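PDB 6SYY: periplasmic cell division protein (SufI) from Aquifex aeolicus, which binds copper ions and is a multicopper oxidase, which probably couples the oxidation of its substrates to the reduction of dioxygen at a trinuclear copper centre. Local coordinates for residues 111-115 against 165-169; 274-280 against 299-305; 408-412 against 427-431; 52-57 against 90-96. All coordinates share one frame. Residue numbers count along the deposited sequence, not the author numbering.

In the fold
The four contacts belong to three cupredoxin domains: interactions 4 and 1 to the first, interaction 2 to the second and interaction 3 to the third. They follow one another along the chain in the order 4, 1, 2, 3, and none touches another. The nearest two are interactions 1 and 4, about 8 Å apart at their closest atoms. Interactions 2 and 3 lie on opposite sides of the chain's centre, with centres about 33 Å apart. The side chain of Arg300 in interaction 2 is about 6 Å from a copper ion, Ile409 in interaction 3 about 8 Å, Gln169 in interaction 1 about 12 Å and Ile95 in interaction 4 about 14 Å.

Interaction 1. Residues 111-115 against 165-169; sequences SGEDS and RTGYQ
A loop, 111-115, is tied by polar side chains to the first turn of a helix, 165-169. The nearest CA atoms, of Ser115 and Arg165, are 8.2 Å apart. Arg165 is the N-cap residue, and Gln169 N bonds to Arg165 O at 3.1 Å. Gly112 has phi 94° and psi -7°, where a CB would jam against the carbonyl before it. Glu113 has an extended backbone (phi -151°, psi 175°), with chi1 p and chi2 t. Its carboxylate forms a salt bridge with Arg165, whose chi1 to chi3 are all m. Glu113 OE1 accepts from Arg165 NE at 2.9 Å, and Glu113 OE2 accepts from Arg165 NH2 at 3.0 Å. Gln169, chi1 m and chi2 t, uses both ends of its amide. Gln169 OE1 accepts from Ser115 OG at 2.7 Å. Gln169 NE2 gives a weak bond to Ser111 OG at 3.2 Å; that hydroxyl has its stronger partner in Asn109. One water accepts from Gln169 NE2 at 3.1 Å and donates to Ser111 O at 3.0 Å and Glu113 OE2 at 2.9 Å. The helix start is also held by Asp516, which accepts from Thr166 N and Gly167 N. Side chains lie about 8 Å apart for Gln169 and His159, 7 Å for Ser115 and His161. The contact packs an interstrand loop of the first cupredoxin domain against the short helix that follows the His159 and His161 copper ligands.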
# COMPACT_ATOMS: atom_id res chain seq x y z
N SER A 111 -17.66 5.12 -12.49
CA SER A 111 -16.41 4.86 -13.20
C SER A 111 -16.63 4.27 -14.59
O SER A 111 -15.67 4.18 -15.36
CB SER A 111 -15.53 3.91 -12.39
OG SER A 111 -16.08 2.61 -12.35
N GLY A 112 -17.85 3.86 -14.93
CA GLY A 112 -18.13 3.29 -16.23
C GLY A 112 -18.07 1.78 -16.31
O GLY A 112 -18.42 1.21 -17.35
N GLU A 113 -17.64 1.11 -15.25
CA GLU A 113 -17.60 -0.35 -15.22
C GLU A 113 -17.77 -0.80 -13.77
O GLU A 113 -17.83 0.01 -12.85
CB GLU A 113 -16.28 -0.87 -15.81
CG GLU A 113 -15.04 -0.29 -15.16
CD GLU A 113 -13.76 -0.87 -15.72
OE1 GLU A 113 -13.53 -2.08 -15.54
OE2 GLU A 113 -13.00 -0.12 -16.36
N ASP A 114 -17.85 -2.12 -13.59
CA ASP A 114 -17.93 -2.68 -12.24
C ASP A 114 -16.75 -2.24 -11.40
O ASP A 114 -15.62 -2.13 -11.90
CB ASP A 114 -17.98 -4.21 -12.30
CG ASP A 114 -19.24 -4.74 -12.95
OD1 ASP A 114 -19.99 -3.94 -13.55
OD2 ASP A 114 -19.48 -5.97 -12.86
N SER A 115 -17.00 -1.98 -10.12
CA SER A 115 -15.91 -1.57 -9.24
C SER A 115 -16.35 -1.74 -7.79
O SER A 115 -17.53 -1.91 -7.48
CB SER A 115 -15.48 -0.13 -9.50
OG SER A 115 -14.31 0.18 -8.76
N ARG A 165 -9.95 -5.96 -13.41
CA ARG A 165 -9.79 -4.58 -13.84
C ARG A 165 -9.16 -3.70 -12.76
O ARG A 165 -9.21 -2.47 -12.86
CB ARG A 165 -11.13 -4.00 -14.28
CG ARG A 165 -11.67 -4.65 -15.54
CD ARG A 165 -10.88 -4.22 -16.76
NE ARG A 165 -11.21 -2.85 -17.16
CZ ARG A 165 -10.67 -2.21 -18.19
NH1 ARG A 165 -9.75 -2.81 -18.93
NH2 ARG A 165 -11.04 -0.97 -18.47
N THR A 166 -8.56 -4.31 -11.73
CA THR A 166 -7.95 -3.53 -10.67
C THR A 166 -6.72 -2.78 -11.17
O THR A 166 -6.53 -1.60 -10.84
CB THR A 166 -7.59 -4.43 -9.49
OG1 THR A 166 -8.80 -4.91 -8.87
CG2 THR A 166 -6.78 -3.66 -8.45
N GLY A 167 -5.89 -3.43 -11.99
CA GLY A 167 -4.75 -2.74 -12.56
C GLY A 167 -5.16 -1.54 -13.40
O GLY A 167 -4.53 -0.49 -13.34
N TYR A 168 -6.24 -1.69 -14.16
CA TYR A 168 -6.70 -0.58 -14.99
C TYR A 168 -7.15 0.60 -14.14
O TYR A 168 -6.73 1.74 -14.37
CB TYR A 168 -7.84 -1.04 -15.91
CG TYR A 168 -8.41 0.07 -16.76
CD1 TYR A 168 -9.43 0.89 -16.28
CD2 TYR A 168 -7.94 0.31 -18.04
CE1 TYR A 168 -9.95 1.92 -17.05
CE2 TYR A 168 -8.45 1.33 -18.82
CZ TYR A 168 -9.46 2.13 -18.32
OH TYR A 168 -9.98 3.15 -19.08
N GLN A 169 -8.01 0.35 -13.15
CA GLN A 169 -8.62 1.46 -12.43
C GLN A 169 -7.63 2.15 -11.50
O GLN A 169 -7.66 3.37 -11.36
CB GLN A 169 -9.85 0.97 -11.66
CG GLN A 169 -10.98 0.51 -12.56
CD GLN A 169 -12.31 0.49 -11.85
OE1 GLN A 169 -12.43 -0.04 -10.74
NE2 GLN A 169 -13.33 1.07 -12.47
O HOH W 1 -13.19 2.50 -15.22

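Interaction 2. Residues 274-280 against 299-305; sequences FWVIGVE and ERIDILV
A classic beta bulge interrupts this antiparallel pair: Ile277 and Gly278 both face Asp302. Ile277 N and Gly278 N donate to Asp302 O at 2.8 and 3.2 Å. Ile277 has phi -116° and psi -18°, which shifts the register by one. Strands 274-279 and 300-305 run at 141°, with axes 4.5 Å apart. Trp275 and Leu304 form a hydrogen-bonded pair, with Trp275 N to Leu304 O at 3.0 Å and Leu304 N to Trp275 O at 2.8 Å. Val276 with Ile303 is non-hydrogen-bonded. Gly278 pairs with Asp302, and Asp302 N reaches Gly278 O at 2.9 Å. An ideal CB on Gly278 would lie only 3.3 Å from Asp302 CB. Val276 CG1 packs on Ile301 CG2 at 4.0 Å, and Phe274 CD1 on Ile303 CD1 at 3.9 Å. Ile277, chi1 p, places CG2 3.7 Å from Leu304 CG. Asp302, chi1 m, forms a salt bridge with Arg249. Glu280 and Glu299 share Lys478. Arg300 bonds to Thr155 O and Asp479, and its side chain lies about 3 Å from that of His120. This is a bulged strand pair in the second cupredoxin domain, ending beside the trinuclear copper centre.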
# COMPACT_ATOMS: atom_id res chain seq x y z
N PHE A 274 18.45 7.62 7.57
CA PHE A 274 17.07 7.88 7.95
C PHE A 274 16.56 6.65 8.70
O PHE A 274 17.27 5.65 8.83
CB PHE A 274 16.19 8.23 6.73
CG PHE A 274 16.17 7.17 5.67
CD1 PHE A 274 15.08 6.33 5.54
CD2 PHE A 274 17.23 7.04 4.78
CE1 PHE A 274 15.05 5.36 4.55
CE2 PHE A 274 17.20 6.08 3.78
CZ PHE A 274 16.11 5.23 3.67
N TRP A 275 15.34 6.74 9.21
CA TRP A 275 14.81 5.72 10.11
C TRP A 275 13.46 5.21 9.63
O TRP A 275 12.55 5.99 9.38
CB TRP A 275 14.65 6.28 11.52
CG TRP A 275 15.94 6.65 12.16
CD1 TRP A 275 16.67 5.90 13.03
CD2 TRP A 275 16.67 7.87 11.98
NE1 TRP A 275 17.81 6.57 13.41
CE2 TRP A 275 17.83 7.79 12.77
CE3 TRP A 275 16.45 9.02 11.22
CZ2 TRP A 275 18.76 8.81 12.83
CZ3 TRP A 275 17.38 10.04 11.28
CH2 TRP A 275 18.52 9.93 12.08
N VAL A 276 13.34 3.89 9.53
CA VAL A 276 12.03 3.26 9.38
C VAL A 276 11.34 3.31 10.73
O VAL A 276 11.88 2.83 11.73
CB VAL A 276 12.16 1.82 8.87
CG1 VAL A 276 10.79 1.16 8.80
CG2 VAL A 276 12.85 1.79 7.53
N ILE A 277 10.15 3.89 10.76
CA ILE A 277 9.37 3.91 12.00
C ILE A 277 8.06 3.14 11.89
O ILE A 277 7.49 2.79 12.93
CB ILE A 277 9.10 5.36 12.47
CG1 ILE A 277 8.29 6.13 11.43
CG2 ILE A 277 10.42 6.05 12.82
CD1 ILE A 277 7.59 7.35 11.99
N GLY A 278 7.58 2.85 10.69
CA GLY A 278 6.31 2.16 10.56
C GLY A 278 6.22 1.41 9.25
O GLY A 278 6.91 1.72 8.28
N VAL A 279 5.34 0.41 9.25
CA VAL A 279 5.04 -0.36 8.04
C VAL A 279 3.52 -0.39 7.87
O VAL A 279 2.81 0.40 8.50
CB VAL A 279 5.63 -1.78 8.12
CG1 VAL A 279 7.15 -1.72 8.03
CG2 VAL A 279 5.21 -2.46 9.40
N GLU A 280 3.02 -1.30 7.03
CA GLU A 280 1.60 -1.29 6.68
C GLU A 280 0.72 -1.38 7.92
O GLU A 280 -0.32 -0.71 7.99
CB GLU A 280 1.28 -2.44 5.73
CG GLU A 280 2.13 -2.47 4.48
CD GLU A 280 3.40 -3.25 4.67
OE1 GLU A 280 3.31 -4.48 4.90
OE2 GLU A 280 4.49 -2.64 4.61
N GLU A 299 3.00 -2.17 -0.29
CA GLU A 299 3.71 -1.85 0.93
C GLU A 299 3.60 -0.36 1.24
O GLU A 299 3.42 0.48 0.34
CB GLU A 299 5.18 -2.24 0.83
CG GLU A 299 5.44 -3.74 0.92
CD GLU A 299 6.92 -4.06 1.07
OE1 GLU A 299 7.73 -3.58 0.25
OE2 GLU A 299 7.28 -4.80 2.02
N ARG A 300 3.68 -0.03 2.53
CA ARG A 300 3.78 1.34 2.99
C ARG A 300 4.87 1.40 4.05
O ARG A 300 4.85 0.62 5.01
CB ARG A 300 2.45 1.86 3.55
CG ARG A 300 1.36 2.09 2.50
CD ARG A 300 0.43 0.90 2.42
NE ARG A 300 -0.25 0.67 3.69
CZ ARG A 300 -0.91 -0.45 4.00
NH1 ARG A 300 -0.98 -1.44 3.12
NH2 ARG A 300 -1.50 -0.57 5.18
N ILE A 301 5.83 2.31 3.87
CA ILE A 301 6.94 2.48 4.80
C ILE A 301 6.90 3.92 5.31
O ILE A 301 6.96 4.87 4.52
CB ILE A 301 8.29 2.18 4.13
CG1 ILE A 301 8.24 0.86 3.36
CG2 ILE A 301 9.41 2.14 5.17
CD1 ILE A 301 8.00 -0.36 4.24
N ASP A 302 6.77 4.07 6.63
CA ASP A 302 6.89 5.37 7.28
C ASP A 302 8.34 5.58 7.70
O ASP A 302 8.91 4.74 8.41
CB ASP A 302 5.98 5.46 8.50
CG ASP A 302 4.51 5.58 8.13
OD1 ASP A 302 4.03 4.76 7.32
OD2 ASP A 302 3.83 6.48 8.67
N ILE A 303 8.93 6.69 7.26
CA ILE A 303 10.31 7.00 7.60
C ILE A 303 10.40 8.38 8.24
O ILE A 303 9.56 9.25 8.00
CB ILE A 303 11.26 6.93 6.38
CG1 ILE A 303 10.89 8.00 5.35
CG2 ILE A 303 11.26 5.52 5.79
CD1 ILE A 303 11.92 8.19 4.26
N LEU A 304 11.43 8.55 9.07
CA LEU A 304 11.84 9.85 9.60
C LEU A 304 13.15 10.24 8.94
O LEU A 304 14.09 9.43 8.89
CB LEU A 304 12.01 9.82 11.12
CG LEU A 304 10.78 9.67 12.03
CD1 LEU A 304 11.22 9.64 13.49
CD2 LEU A 304 9.76 10.77 11.80
N VAL A 305 13.22 11.46 8.43
CA VAL A 305 14.43 11.99 7.81
C VAL A 305 14.79 13.27 8.55
O VAL A 305 13.97 14.19 8.65
CB VAL A 305 14.24 12.26 6.31
CG1 VAL A 305 15.54 12.74 5.70
CG2 VAL A 305 13.75 11.01 5.61
O HOH W 2 2.24 3.22 8.85

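Interaction 3. Residues 408-412 against 427-431; sequences TINGE and PKVLF
Segment 408-412 ends a short strand and turns back on itself. Ile409 to Glu412 form a type I' beta turn, closed by Ile409 N to Glu412 O at 2.9 Å and Glu412 N to Ile409 O at 3.0 Å. Asn410 (phi 52°, psi 46°) and Gly411 (phi 75°, psi 4°) take its two central positions; the positive phi favours glycine at the second. Segment 427-431 is largely extended, but Leu430 has phi -66° and psi -42°. The backbones stay apart: the closest CA atoms, of Asn410 and Leu430, are 8.3 Å from each other. Side chains bridge the gap. Lys428 is fully extended, with all four chi angles t. Lys428 NZ donates to Glu412 OE2 at 2.7 Å in a salt bridge, and also bonds to Asp416 O. Glu412 has chi1 m and chi2 t. Glu412 OE1 bonds to Tyr418 OH and lies 3.7 Å from Leu430 CD1. Leu430, chi1 t and chi2 p, puts CD2 4.0 Å from Ile409 CG2 and 3.7 Å from Asn410 ND2. The Asn410 amide is held by Thr399 N and Arg397 O. Below this surface patch, the side chain of Ile409 is about 5 Å from that of His508 and 6 Å from that of Cys509. The contact joins the type I' turn ending strand 407-409 to the loop before strand 432-433, edge strands of two sheets in the third cupredoxin domain.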
# COMPACT_ATOMS: atom_id res chain seq x y z
N THR A 408 0.31 -19.19 -10.59
CA THR A 408 -0.60 -20.01 -9.79
C THR A 408 -0.29 -19.88 -8.31
O THR A 408 0.82 -19.55 -7.90
CB THR A 408 -0.53 -21.49 -10.18
OG1 THR A 408 0.79 -22.00 -9.89
CG2 THR A 408 -0.83 -21.67 -11.66
N ILE A 409 -1.31 -20.17 -7.51
CA ILE A 409 -1.20 -20.27 -6.06
C ILE A 409 -1.69 -21.67 -5.70
O ILE A 409 -2.88 -21.97 -5.84
CB ILE A 409 -2.02 -19.20 -5.34
CG1 ILE A 409 -1.53 -17.80 -5.72
CG2 ILE A 409 -1.94 -19.39 -3.84
CD1 ILE A 409 -2.42 -16.68 -5.20
N ASN A 410 -0.76 -22.53 -5.27
CA ASN A 410 -1.07 -23.93 -4.98
C ASN A 410 -1.78 -24.59 -6.16
O ASN A 410 -2.79 -25.29 -6.01
CB ASN A 410 -1.88 -24.06 -3.69
CG ASN A 410 -1.02 -23.93 -2.45
OD1 ASN A 410 0.19 -23.77 -2.53
ND2 ASN A 410 -1.65 -23.99 -1.28
N GLY A 411 -1.24 -24.34 -7.36
CA GLY A 411 -1.77 -24.93 -8.57
C GLY A 411 -3.06 -24.32 -9.08
O GLY A 411 -3.60 -24.81 -10.08
N GLU A 412 -3.57 -23.27 -8.45
CA GLU A 412 -4.88 -22.73 -8.77
C GLU A 412 -4.80 -21.25 -9.10
O GLU A 412 -3.91 -20.53 -8.64
CB GLU A 412 -5.85 -22.93 -7.60
CG GLU A 412 -5.97 -24.37 -7.15
CD GLU A 412 -7.25 -24.64 -6.38
OE1 GLU A 412 -7.55 -23.86 -5.45
OE2 GLU A 412 -7.95 -25.62 -6.71
N PRO A 427 -18.15 -19.61 -0.66
CA PRO A 427 -17.45 -19.89 -1.91
C PRO A 427 -16.33 -20.90 -1.72
O PRO A 427 -16.08 -21.36 -0.61
CB PRO A 427 -16.89 -18.52 -2.29
CG PRO A 427 -16.52 -17.94 -0.95
CD PRO A 427 -17.56 -18.44 0.04
N LYS A 428 -15.65 -21.23 -2.81
CA LYS A 428 -14.43 -22.01 -2.70
C LYS A 428 -13.38 -21.23 -1.91
O LYS A 428 -13.23 -20.02 -2.09
CB LYS A 428 -13.89 -22.37 -4.09
CG LYS A 428 -12.62 -23.19 -4.08
CD LYS A 428 -12.23 -23.69 -5.47
CE LYS A 428 -10.89 -24.43 -5.41
NZ LYS A 428 -10.56 -25.15 -6.67
N VAL A 429 -12.69 -21.92 -1.02
CA VAL A 429 -11.58 -21.34 -0.27
C VAL A 429 -10.38 -22.25 -0.42
O VAL A 429 -10.52 -23.48 -0.47
CB VAL A 429 -11.92 -21.13 1.23
CG1 VAL A 429 -13.05 -20.12 1.38
CG2 VAL A 429 -12.29 -22.46 1.89
N LEU A 430 -9.19 -21.65 -0.51
CA LEU A 430 -7.97 -22.45 -0.60
C LEU A 430 -7.75 -23.22 0.69
O LEU A 430 -7.36 -24.40 0.66
CB LEU A 430 -6.77 -21.55 -0.90
CG LEU A 430 -5.47 -22.31 -1.16
CD1 LEU A 430 -5.60 -23.15 -2.43
CD2 LEU A 430 -4.28 -21.37 -1.24
N PHE A 431 -7.98 -22.59 1.83
CA PHE A 431 -7.87 -23.24 3.12
C PHE A 431 -8.81 -22.54 4.09
O PHE A 431 -9.26 -21.42 3.84
CB PHE A 431 -6.42 -23.23 3.65
CG PHE A 431 -5.89 -21.85 3.92
CD1 PHE A 431 -5.25 -21.14 2.92
CD2 PHE A 431 -6.01 -21.27 5.17
CE1 PHE A 431 -4.76 -19.87 3.15
CE2 PHE A 431 -5.52 -20.00 5.41
CZ PHE A 431 -4.89 -19.31 4.40

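Interaction 4. Residues 52-57 against 90-96; sequences PGYFLF and EYNPVIF
This is a parallel strand pair at the edge of the five-stranded sheet of the first cupredoxin domain. Strand 54-56 is outermost, and strand 94-98 pairs on its other side, also in parallel, with strand 176-181. The short axes lie 4.6 Å apart at 21°. Tyr54 pairs with Val94, Phe55 with Ile95 and Leu56 with Phe96. Four bonds fix the register: Val94 N to Gly53 O at 2.7 Å, Phe55 N to Val94 O at 2.9 Å, Phe96 N to Phe55 O at 2.9 Å, and Phe57 N to Phe96 O at 3.1 Å. A water bridges Gly53 N, at 2.8 Å, and Tyr91 O, at 2.9 Å. Tyr54, Leu56 and Phe96 share one face. Tyr54 has CB 3.8 Å from Phe96 CE1, and Leu56 CD2 is 3.9 Å from Phe96 CB. Beyond the strand, Phe57 CD1 meets Ile95 CG2 at 3.6 Å. An ideal CB on Gly53 would clash with Glu90 OE2. The four main-chain bonds set a register independent of side-chain identity; the apolar contacts add packing.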
# COMPACT_ATOMS: atom_id res chain seq x y z
N PRO A 52 -1.73 16.10 -1.27
CA PRO A 52 -3.17 15.87 -1.41
C PRO A 52 -3.95 16.57 -0.31
O PRO A 52 -3.43 16.85 0.77
CB PRO A 52 -3.30 14.34 -1.29
CG PRO A 52 -1.93 13.81 -1.57
CD PRO A 52 -0.98 14.85 -1.07
N GLY A 53 -5.20 16.88 -0.61
CA GLY A 53 -6.11 17.33 0.42
C GLY A 53 -6.37 16.24 1.43
O GLY A 53 -6.05 15.07 1.23
N TYR A 54 -6.95 16.62 2.56
CA TYR A 54 -7.28 15.65 3.59
C TYR A 54 -8.76 15.75 3.93
O TYR A 54 -9.40 16.79 3.74
CB TYR A 54 -6.42 15.85 4.84
CG TYR A 54 -6.67 17.13 5.60
CD1 TYR A 54 -6.05 18.31 5.23
CD2 TYR A 54 -7.51 17.15 6.71
CE1 TYR A 54 -6.27 19.48 5.92
CE2 TYR A 54 -7.74 18.31 7.41
CZ TYR A 54 -7.12 19.48 7.01
OH TYR A 54 -7.34 20.64 7.71
N PHE A 55 -9.29 14.65 4.44
CA PHE A 55 -10.69 14.58 4.82
C PHE A 55 -10.79 13.88 6.16
O PHE A 55 -10.34 12.74 6.30
CB PHE A 55 -11.52 13.86 3.76
CG PHE A 55 -12.97 13.73 4.11
CD1 PHE A 55 -13.79 14.84 4.13
CD2 PHE A 55 -13.51 12.50 4.44
CE1 PHE A 55 -15.12 14.74 4.46
CE2 PHE A 55 -14.85 12.38 4.77
CZ PHE A 55 -15.65 13.50 4.78
N LEU A 56 -11.36 14.56 7.14
CA LEU A 56 -11.59 13.98 8.46
C LEU A 56 -12.86 13.15 8.39
O LEU A 56 -13.97 13.69 8.45
CB LEU A 56 -11.67 15.08 9.51
CG LEU A 56 -10.54 16.10 9.41
CD1 LEU A 56 -10.71 17.20 10.44
CD2 LEU A 56 -9.19 15.43 9.58
N PHE A 57 -12.71 11.85 8.24
CA PHE A 57 -13.86 10.97 8.09
C PHE A 57 -14.67 10.95 9.38
O PHE A 57 -14.14 10.55 10.43
CB PHE A 57 -13.39 9.57 7.73
CG PHE A 57 -14.29 8.85 6.77
CD1 PHE A 57 -14.02 8.84 5.42
CD2 PHE A 57 -15.41 8.16 7.23
CE1 PHE A 57 -14.85 8.17 4.53
CE2 PHE A 57 -16.24 7.49 6.35
CZ PHE A 57 -15.96 7.49 5.00
N GLU A 90 -13.31 16.80 -3.00
CA GLU A 90 -11.87 16.61 -3.04
C GLU A 90 -11.57 15.36 -3.83
O GLU A 90 -12.29 14.36 -3.72
CB GLU A 90 -11.27 16.49 -1.63
CG GLU A 90 -11.24 17.78 -0.84
CD GLU A 90 -10.75 17.57 0.58
OE1 GLU A 90 -11.59 17.32 1.47
OE2 GLU A 90 -9.53 17.64 0.80
N TYR A 91 -10.51 15.40 -4.63
CA TYR A 91 -10.10 14.26 -5.43
C TYR A 91 -9.02 13.47 -4.70
O TYR A 91 -7.99 14.04 -4.30
CB TYR A 91 -9.60 14.70 -6.81
CG TYR A 91 -10.68 15.19 -7.75
CD1 TYR A 91 -12.03 15.00 -7.46
CD2 TYR A 91 -10.35 15.84 -8.93
CE1 TYR A 91 -13.02 15.45 -8.33
CE2 TYR A 91 -11.33 16.29 -9.80
CZ TYR A 91 -12.66 16.09 -9.50
OH TYR A 91 -13.63 16.55 -10.37
N ASN A 92 -9.25 12.17 -4.52
CA ASN A 92 -8.35 11.24 -3.84
C ASN A 92 -7.70 11.85 -2.60
O ASN A 92 -6.47 11.82 -2.47
CB ASN A 92 -7.25 10.78 -4.80
CG ASN A 92 -7.79 10.03 -5.99
OD1 ASN A 92 -8.85 9.40 -5.91
ND2 ASN A 92 -7.07 10.09 -7.10
N PRO A 93 -8.48 12.39 -1.67
CA PRO A 93 -7.88 13.00 -0.49
C PRO A 93 -7.26 11.95 0.43
O PRO A 93 -7.54 10.76 0.33
CB PRO A 93 -9.06 13.69 0.19
CG PRO A 93 -10.22 12.84 -0.18
CD PRO A 93 -9.95 12.35 -1.57
N VAL A 94 -6.39 12.42 1.31
CA VAL A 94 -5.92 11.58 2.40
C VAL A 94 -7.05 11.49 3.43
O VAL A 94 -7.47 12.50 3.99
CB VAL A 94 -4.63 12.13 3.03
CG1 VAL A 94 -4.30 11.36 4.29
CG2 VAL A 94 -3.49 12.03 2.03
N ILE A 95 -7.56 10.29 3.63
CA ILE A 95 -8.64 10.07 4.58
C ILE A 95 -8.04 9.88 5.96
O ILE A 95 -7.14 9.05 6.15
CB ILE A 95 -9.49 8.86 4.18
CG1 ILE A 95 -10.20 9.12 2.86
CG2 ILE A 95 -10.48 8.52 5.29
CD1 ILE A 95 -11.02 7.93 2.35
N PHE A 96 -8.52 10.64 6.94
CA PHE A 96 -8.08 10.50 8.31
C PHE A 96 -9.13 9.75 9.12
O PHE A 96 -10.33 10.00 8.99
CB PHE A 96 -7.79 11.86 8.94
CG PHE A 96 -6.40 12.37 8.69
CD1 PHE A 96 -6.08 13.02 7.52
CD2 PHE A 96 -5.40 12.18 9.64
CE1 PHE A 96 -4.80 13.48 7.28
CE2 PHE A 96 -4.11 12.64 9.41
CZ PHE A 96 -3.81 13.29 8.23
O HOH W 3 -6.89 16.13 -2.68